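Local coordinates for probable phenazine-specific methyltransferase (Pseudomonas aeruginosa, PDB 2IP2) that transfers a methyl group from S-adenosyl-L-methionine to phenazine-1-carboxylate, giving 5-methyl-phenazine-1-carboxylate on the route to the virulence pigment pyocyanine, at the interface of chains A and B. Coordinates in Å, arbitrary orientation; residue numbers count along the deposited sequence, not the author numbering. Chains: chain A/B, Probable phenazine-specific methyltransferase.

Contact 1: the interface of chains A and B. Residues chain A 282-283, 285-286, 289; chain B 21, 64, 67-68.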
loop_
_atom_site.group_PDB
_atom_site.type_symbol
_atom_site.label_atom_id
_atom_site.label_comp_id
_atom_site.label_asym_id
_atom_site.label_seq_id
_atom_site.Cartn_x
_atom_site.Cartn_y
_atom_site.Cartn_z
ATOM N N PRO A 282 -4.187 -1.227 14.678
ATOM C CA PRO A 282 -3.187 -0.881 13.651
ATOM C C PRO A 282 -3.564 0.348 12.823
ATOM O O PRO A 282 -2.719 1.236 12.594
ATOM C CB PRO A 282 -3.128 -2.142 12.796
ATOM C CG PRO A 282 -3.350 -3.271 13.900
ATOM C CD PRO A 282 -4.491 -2.686 14.706
ATOM N N MET A 283 -4.816 0.429 12.403
ATOM C CA MET A 283 -5.230 1.613 11.617
ATOM C C MET A 283 -5.128 2.966 12.367
ATOM O O MET A 283 -4.826 3.969 11.774
ATOM C CB MET A 283 -6.638 1.446 11.047
ATOM C CG MET A 283 -6.707 0.497 9.868
ATOM S SD MET A 283 -5.571 0.923 8.495
ATOM C CE MET A 283 -6.066 2.572 8.121
ATOM N N VAL A 285 -2.862 3.855 14.530
ATOM C CA VAL A 285 -1.477 4.222 14.588
ATOM C C VAL A 285 -0.951 4.618 13.185
ATOM O O VAL A 285 -0.141 5.526 13.068
ATOM C CB VAL A 285 -0.596 3.234 15.423
ATOM C CG1 VAL A 285 -1.018 3.342 16.902
ATOM C CG2 VAL A 285 -0.702 1.759 14.993
ATOM N N LEU A 286 -1.464 3.973 12.153
ATOM C CA LEU A 286 -1.158 4.406 10.786
ATOM C C LEU A 286 -1.654 5.863 10.573
ATOM O O LEU A 286 -0.926 6.729 10.003
ATOM C CB LEU A 286 -1.836 3.481 9.792
ATOM C CG LEU A 286 -1.556 3.770 8.288
ATOM C CD1 LEU A 286 -0.070 3.728 8.081
ATOM C CD2 LEU A 286 -2.181 2.683 7.466
ATOM N N VAL A 289 0.874 8.306 12.209
ATOM C CA VAL A 289 2.116 8.594 11.485
ATOM C C VAL A 289 1.799 9.484 10.295
ATOM O O VAL A 289 2.535 10.430 9.981
ATOM C CB VAL A 289 2.927 7.329 11.111
ATOM C CG1 VAL A 289 4.191 7.734 10.333
ATOM C CG2 VAL A 289 3.418 6.572 12.408
ATOM N N LYS B 21 1.873 2.210 4.781
ATOM C CA LYS B 21 2.580 1.051 5.375
ATOM C C LYS B 21 3.784 0.614 4.584
ATOM O O LYS B 21 4.836 0.350 5.178
ATOM C CB LYS B 21 1.661 -0.157 5.563
ATOM C CG LYS B 21 0.468 0.124 6.475
ATOM C CD LYS B 21 -0.606 -1.023 6.396
ATOM C CE LYS B 21 -0.024 -2.439 6.549
ATOM N NZ LYS B 21 -1.117 -3.514 6.487
ATOM N N LEU B 64 3.574 1.960 15.184
ATOM C CA LEU B 64 2.893 1.508 13.932
ATOM C C LEU B 64 3.366 0.090 13.514
ATOM O O LEU B 64 2.566 -0.846 13.279
ATOM C CB LEU B 64 3.078 2.496 12.771
ATOM C CG LEU B 64 2.393 1.876 11.522
ATOM C CD1 LEU B 64 0.892 1.978 11.587
ATOM C CD2 LEU B 64 2.888 2.447 10.221
ATOM N N ALA B 67 2.336 -2.739 15.759
ATOM C CA ALA B 67 0.899 -3.021 15.630
ATOM C C ALA B 67 0.664 -3.911 14.427
ATOM O O ALA B 67 -0.175 -4.766 14.494
ATOM C CB ALA B 67 0.049 -1.720 15.548
ATOM N N PHE B 68 1.410 -3.717 13.332
ATOM C CA PHE B 68 1.324 -4.615 12.179
ATOM C C PHE B 68 2.240 -5.856 12.260
ATOM O O PHE B 68 2.385 -6.605 11.284
ATOM C CB PHE B 68 1.474 -3.824 10.876
ATOM C CG PHE B 68 0.255 -3.035 10.525
ATOM C CD1 PHE B 68 -0.893 -3.679 10.040
ATOM C CD2 PHE B 68 0.237 -1.681 10.684
ATOM C CE1 PHE B 68 -2.022 -2.950 9.658
ATOM C CE2 PHE B 68 -0.891 -0.937 10.332
ATOM C CZ PHE B 68 -2.014 -1.574 9.805
#
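A:Pro282, the first residue of helix 282-295, lays the edge of its pyrrolidine ring over the phenyl ring of B:Phe68. Its CB sits 3.5 Å from the centroid of the B:Phe68 ring in a CH-pi contact, displaced toward the rim on the CZ side. The opposite face of the phenyl carries the CE methylene of B:Lys21 from the same chain, 3.7 Å above the plane, while B:Leu64 CD1 lies in plane at the edge. Proline above, lysine chain below and leucine at the rim should leave the ring little room to turn. B:Leu64 extends with its CG anti to the backbone N (chi1 177°), which carries CD1 up against the backbone of the facing helix, 3.3 Å from A:Leu286 CA. Its second branch, CD2, meets A:Leu286 CD1 at 3.9 Å. The two leucine side chains meet at a slant, whereas B:Lys21 runs across A:Leu286 at about a right angle, using its aliphatic CG against CD2 of the leucine (3.8 Å). Next to A:Leu286, and about a turn on from A:Pro282, A:Val285 packs its CG2 methyl on B:Ala67 CB at 3.6 Å. The patch sets helix 282-295, within the methyltransferase domain of one subunit, against helices 55-67 and 6-31 of the other, so that dimerisation ties the catalytic region directly to the partner's N-terminal domain.

Contact 2: the interface of chains A and B. Residues chain A 84, 87-88, 95; chain B 5, 8-9, 12.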
loop_
_atom_site.group_PDB
_atom_site.type_symbol
_atom_site.label_atom_id
_atom_site.label_comp_id
_atom_site.label_asym_id
_atom_site.label_seq_id
_atom_site.Cartn_x
_atom_site.Cartn_y
_atom_site.Cartn_z
ATOM N N THR A 84 -17.718 -1.658 -2.104
ATOM C CA THR A 84 -16.428 -0.965 -2.055
ATOM C C THR A 84 -16.305 0.047 -3.236
ATOM O O THR A 84 -15.986 1.221 -3.008
ATOM C CB THR A 84 -15.202 -1.948 -2.034
ATOM O OG1 THR A 84 -15.269 -2.779 -0.866
ATOM C CG2 THR A 84 -13.908 -1.158 -1.921
ATOM N N LEU A 87 -18.169 3.377 -3.365
ATOM C CA LEU A 87 -17.522 4.466 -2.629
ATOM C C LEU A 87 -16.550 5.283 -3.462
ATOM O O LEU A 87 -16.088 6.356 -3.033
ATOM C CB LEU A 87 -16.809 3.906 -1.402
ATOM C CG LEU A 87 -17.706 3.408 -0.262
ATOM C CD1 LEU A 87 -16.834 2.630 0.647
ATOM C CD2 LEU A 87 -18.237 4.624 0.471
ATOM N N LEU A 88 -16.219 4.788 -4.650
ATOM C CA LEU A 88 -15.373 5.555 -5.542
ATOM C C LEU A 88 -16.128 6.439 -6.508
ATOM O O LEU A 88 -15.511 7.250 -7.237
ATOM C CB LEU A 88 -14.427 4.621 -6.339
ATOM C CG LEU A 88 -13.576 3.635 -5.550
ATOM C CD1 LEU A 88 -12.918 2.711 -6.537
ATOM C CD2 LEU A 88 -12.548 4.356 -4.641
ATOM N N PHE A 95 -15.943 8.268 -1.124
ATOM C CA PHE A 95 -14.500 8.445 -0.832
ATOM C C PHE A 95 -13.708 8.976 -2.029
ATOM O O PHE A 95 -12.466 9.140 -1.962
ATOM C CB PHE A 95 -13.936 7.119 -0.368
ATOM C CG PHE A 95 -14.350 6.745 1.027
ATOM C CD1 PHE A 95 -15.469 7.309 1.613
ATOM C CD2 PHE A 95 -13.601 5.839 1.773
ATOM C CE1 PHE A 95 -15.857 6.960 2.912
ATOM C CE2 PHE A 95 -13.976 5.492 3.101
ATOM C CZ PHE A 95 -15.104 6.048 3.657
ATOM N N ASN B 5 -21.787 -1.158 3.939
ATOM C CA ASN B 5 -21.102 0.155 3.755
ATOM C C ASN B 5 -19.944 0.396 4.753
ATOM O O ASN B 5 -18.928 0.967 4.364
ATOM C CB ASN B 5 -22.091 1.333 3.766
ATOM C CG ASN B 5 -21.658 2.476 2.821
ATOM O OD1 ASN B 5 -21.175 2.216 1.717
ATOM N ND2 ASN B 5 -21.846 3.744 3.250
ATOM N N ALA B 8 -17.175 -2.181 4.055
ATOM C CA ALA B 8 -16.721 -1.702 2.737
ATOM C C ALA B 8 -15.850 -0.431 2.822
ATOM O O ALA B 8 -14.852 -0.338 2.121
ATOM C CB ALA B 8 -17.899 -1.489 1.794
ATOM N N ALA B 9 -16.240 0.533 3.661
ATOM C CA ALA B 9 -15.421 1.703 3.900
ATOM C C ALA B 9 -14.139 1.263 4.600
ATOM O O ALA B 9 -13.062 1.744 4.260
ATOM C CB ALA B 9 -16.168 2.730 4.745
ATOM N N LEU B 12 -11.868 -0.472 2.045
ATOM C CA LEU B 12 -11.388 0.482 1.094
ATOM C C LEU B 12 -10.286 1.347 1.686
ATOM O O LEU B 12 -9.315 1.688 1.013
ATOM C CB LEU B 12 -12.510 1.373 0.568
ATOM C CG LEU B 12 -12.024 2.417 -0.441
ATOM C CD1 LEU B 12 -11.329 1.701 -1.675
ATOM C CD2 LEU B 12 -13.134 3.305 -0.857
#
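The phenyl ring of A:Phe95 meets B:Ala9 and B:Leu12 along its rim, both approaching from the same side of the ring plane. B:Ala9 CB is 3.6 Å from CZ at the far end of the ring, and B:Leu12 CD2 is 3.7 Å from CD2 near its base; each lies tilted off the plane rather than level with the edge. On that same face A:Leu87 CD1, from the ring's own chain, stands over the centre. B:Ala9 and B:Leu12 belong to helix 6-31, the N-terminal helix of the O-methyltransferase dimerisation domain. The other flat group, the carboxamide of B:Asn5, turns its OD1 toward A:Leu87 CD2 at a loose 4.0 Å, with the methyl tilted off the amide plane.

B:Leu12 is the main intruder from chain B. Its CG is anti to the backbone N (chi1 179°), and the two branches divide the surroundings: CD2 fits among A:Phe95, A:Leu87 CB (3.8 Å) and A:Leu88 CD2 (4.0 Å), while CD1 leans toward A:Thr84. The B:Leu12 and A:Phe95 side chains lie alongside each other, running opposite ways. A:Thr84 offers its methyl to the leucine, CG2 resting 3.8 Å from B:Leu12 CB, since chi1 of -61° sends CG2 toward B:Leu12 and turns OG1 toward B:Ala8. A:Leu87 reaches over the helix backbone itself, with CD1 3.7 Å from B:Ala9 CA.

Contact 3: the interface of chains A and B. Residues chain A 22, 98-99, 102, 287; chain B 13, 16, 20.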
loop_
_atom_site.group_PDB
_atom_site.type_symbol
_atom_site.label_atom_id
_atom_site.label_comp_id
_atom_site.label_asym_id
_atom_site.label_seq_id
_atom_site.Cartn_x
_atom_site.Cartn_y
_atom_site.Cartn_z
ATOM N N SER A 22 -2.815 0.523 -3.823
ATOM C CA SER A 22 -3.289 1.929 -3.636
ATOM C C SER A 22 -3.253 2.650 -4.972
ATOM O O SER A 22 -4.206 3.358 -5.341
ATOM C CB SER A 22 -2.450 2.695 -2.612
ATOM O OG SER A 22 -2.186 1.921 -1.446
ATOM N N MET A 98 -11.442 11.981 -1.583
ATOM C CA MET A 98 -10.372 11.591 -0.622
ATOM C C MET A 98 -9.304 10.729 -1.334
ATOM O O MET A 98 -8.089 11.006 -1.244
ATOM C CB MET A 98 -10.955 10.846 0.588
ATOM C CG MET A 98 -9.923 10.545 1.677
ATOM S SD MET A 98 -10.405 9.204 2.752
ATOM C CE MET A 98 -10.194 7.874 1.546
ATOM N N VAL A 99 -9.747 9.737 -2.096
ATOM C CA VAL A 99 -8.798 8.881 -2.877
ATOM C C VAL A 99 -7.871 9.720 -3.777
ATOM O O VAL A 99 -6.649 9.500 -3.855
ATOM C CB VAL A 99 -9.562 7.814 -3.723
ATOM C CG1 VAL A 99 -8.624 7.094 -4.746
ATOM C CG2 VAL A 99 -10.312 6.784 -2.788
ATOM N N TYR A 102 -5.438 11.870 -1.726
ATOM C CA TYR A 102 -4.445 11.005 -1.057
ATOM C C TYR A 102 -3.440 10.457 -2.054
ATOM O O TYR A 102 -2.242 10.314 -1.756
ATOM C CB TYR A 102 -5.194 9.894 -0.385
ATOM C CG TYR A 102 -5.766 10.269 0.981
ATOM C CD1 TYR A 102 -6.123 11.588 1.318
ATOM C CD2 TYR A 102 -5.943 9.296 1.926
ATOM C CE1 TYR A 102 -6.630 11.891 2.629
ATOM C CE2 TYR A 102 -6.444 9.586 3.223
ATOM C CZ TYR A 102 -6.789 10.851 3.546
ATOM O OH TYR A 102 -7.315 11.088 4.818
ATOM N N TRP A 287 -2.893 6.141 10.983
ATOM C CA TRP A 287 -3.368 7.559 10.969
ATOM C C TRP A 287 -2.433 8.510 11.737
ATOM O O TRP A 287 -2.186 9.671 11.323
ATOM C CB TRP A 287 -4.776 7.671 11.527
ATOM C CG TRP A 287 -5.867 7.203 10.590
ATOM C CD1 TRP A 287 -6.731 6.144 10.784
ATOM C CD2 TRP A 287 -6.180 7.746 9.293
ATOM N NE1 TRP A 287 -7.567 6.022 9.692
ATOM C CE2 TRP A 287 -7.262 6.999 8.776
ATOM C CE3 TRP A 287 -5.669 8.810 8.546
ATOM C CZ2 TRP A 287 -7.853 7.285 7.518
ATOM C CZ3 TRP A 287 -6.284 9.123 7.308
ATOM C CH2 TRP A 287 -7.353 8.370 6.824
ATOM N N ILE B 13 -10.448 1.743 2.934
ATOM C CA ILE B 13 -9.472 2.617 3.513
ATOM C C ILE B 13 -8.161 1.854 3.707
ATOM O O ILE B 13 -7.083 2.442 3.542
ATOM C CB ILE B 13 -9.992 3.235 4.837
ATOM C CG1 ILE B 13 -11.038 4.288 4.533
ATOM C CG2 ILE B 13 -8.829 3.801 5.653
ATOM C CD1 ILE B 13 -10.441 5.647 4.135
ATOM N N VAL B 16 -6.510 1.922 0.246
ATOM C CA VAL B 16 -6.047 3.305 -0.043
ATOM C C VAL B 16 -4.774 3.679 0.748
ATOM O O VAL B 16 -3.807 4.223 0.175
ATOM C CB VAL B 16 -7.197 4.324 0.202
ATOM C CG1 VAL B 16 -6.668 5.829 0.120
ATOM C CG2 VAL B 16 -8.403 4.056 -0.832
ATOM N N TRP B 20 1.079 3.817 2.608
ATOM C CA TRP B 20 1.806 4.418 3.747
ATOM C C TRP B 20 2.503 3.361 4.584
ATOM O O TRP B 20 3.653 3.558 4.959
ATOM C CB TRP B 20 0.881 5.229 4.642
ATOM C CG TRP B 20 0.016 6.262 3.882
ATOM C CD1 TRP B 20 0.225 6.806 2.626
ATOM C CD2 TRP B 20 -1.151 6.849 4.393
ATOM N NE1 TRP B 20 -0.795 7.697 2.340
ATOM C CE2 TRP B 20 -1.650 7.741 3.412
ATOM C CE3 TRP B 20 -1.834 6.720 5.621
ATOM C CZ2 TRP B 20 -2.806 8.515 3.620
ATOM C CZ3 TRP B 20 -2.983 7.491 5.835
ATOM C CH2 TRP B 20 -3.462 8.367 4.822
HETATM O O HOH W 1 -1.081 8.246 -0.505
#
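Among the apolar contacts, the methyl CE of A:Met98 meets B:Ile13 CD1 at 3.4 Å, tighter than usual for two carbons, and the two side chains cross at about a right angle. Here helix 6-31 of chain B packs against helices 96-102 and 282-295 of chain A, with A:Ser22 of helix 6-30, as part of the homodimer interface. B:Val16, which hides 64 Å² of its surface against chain A, spreads its branches: CG2 faces A:Val99 CG2 at 3.9 Å, and CG1 faces the ring of A:Tyr102.

Three aromatic rings form the second group. The outer edge of the B:Trp20 indole, at CZ2 and CH2, lies above the CD2-CE2 rim of A:Tyr102, with CH2 3.6 Å from CE2 and the two planes inclined by about 40°. The opposite face of the tyrosine carries A:Met98 CG over its centre, so methionine and tryptophan enclose the ring between them. A:Trp287 stands more steeply, about 74° to B:Trp20; its CZ3 lies in the indole plane of B:Trp20, 3.8 Å from CH2. A:Trp287 CH2 also abuts the edge of A:Tyr102, in that ring's plane.

The polar links include a direct bond and a water bridge. A:Ser22 OG gives a weak hydrogen bond to the backbone carbonyl of B:Val16. A firmer connection runs through a water, which lies 2.7 Å from the backbone O of A:Tyr102 and 2.9 Å from the indole NE1 of B:Trp20, with an angle of 149° at the indole hydrogen.

Contact 3 lies between the others, with C-alpha centres about 13 Å from contact 1 and 11 Å from contact 2; contacts 1 and 2 are about 20 Å apart. Helix 6-31 of chain B runs through all three, supplying its first turns to contact 2, its middle to contact 3 and B:Lys21 to contact 1. On the chain A side, helix 282-295 joins contacts 1 and 3. The partner's long N-terminal helix is therefore gripped along much of its length by dimerisation and methyltransferase segments alike. Twofold symmetry repeats every contact, in keeping with the homodimer found in solution.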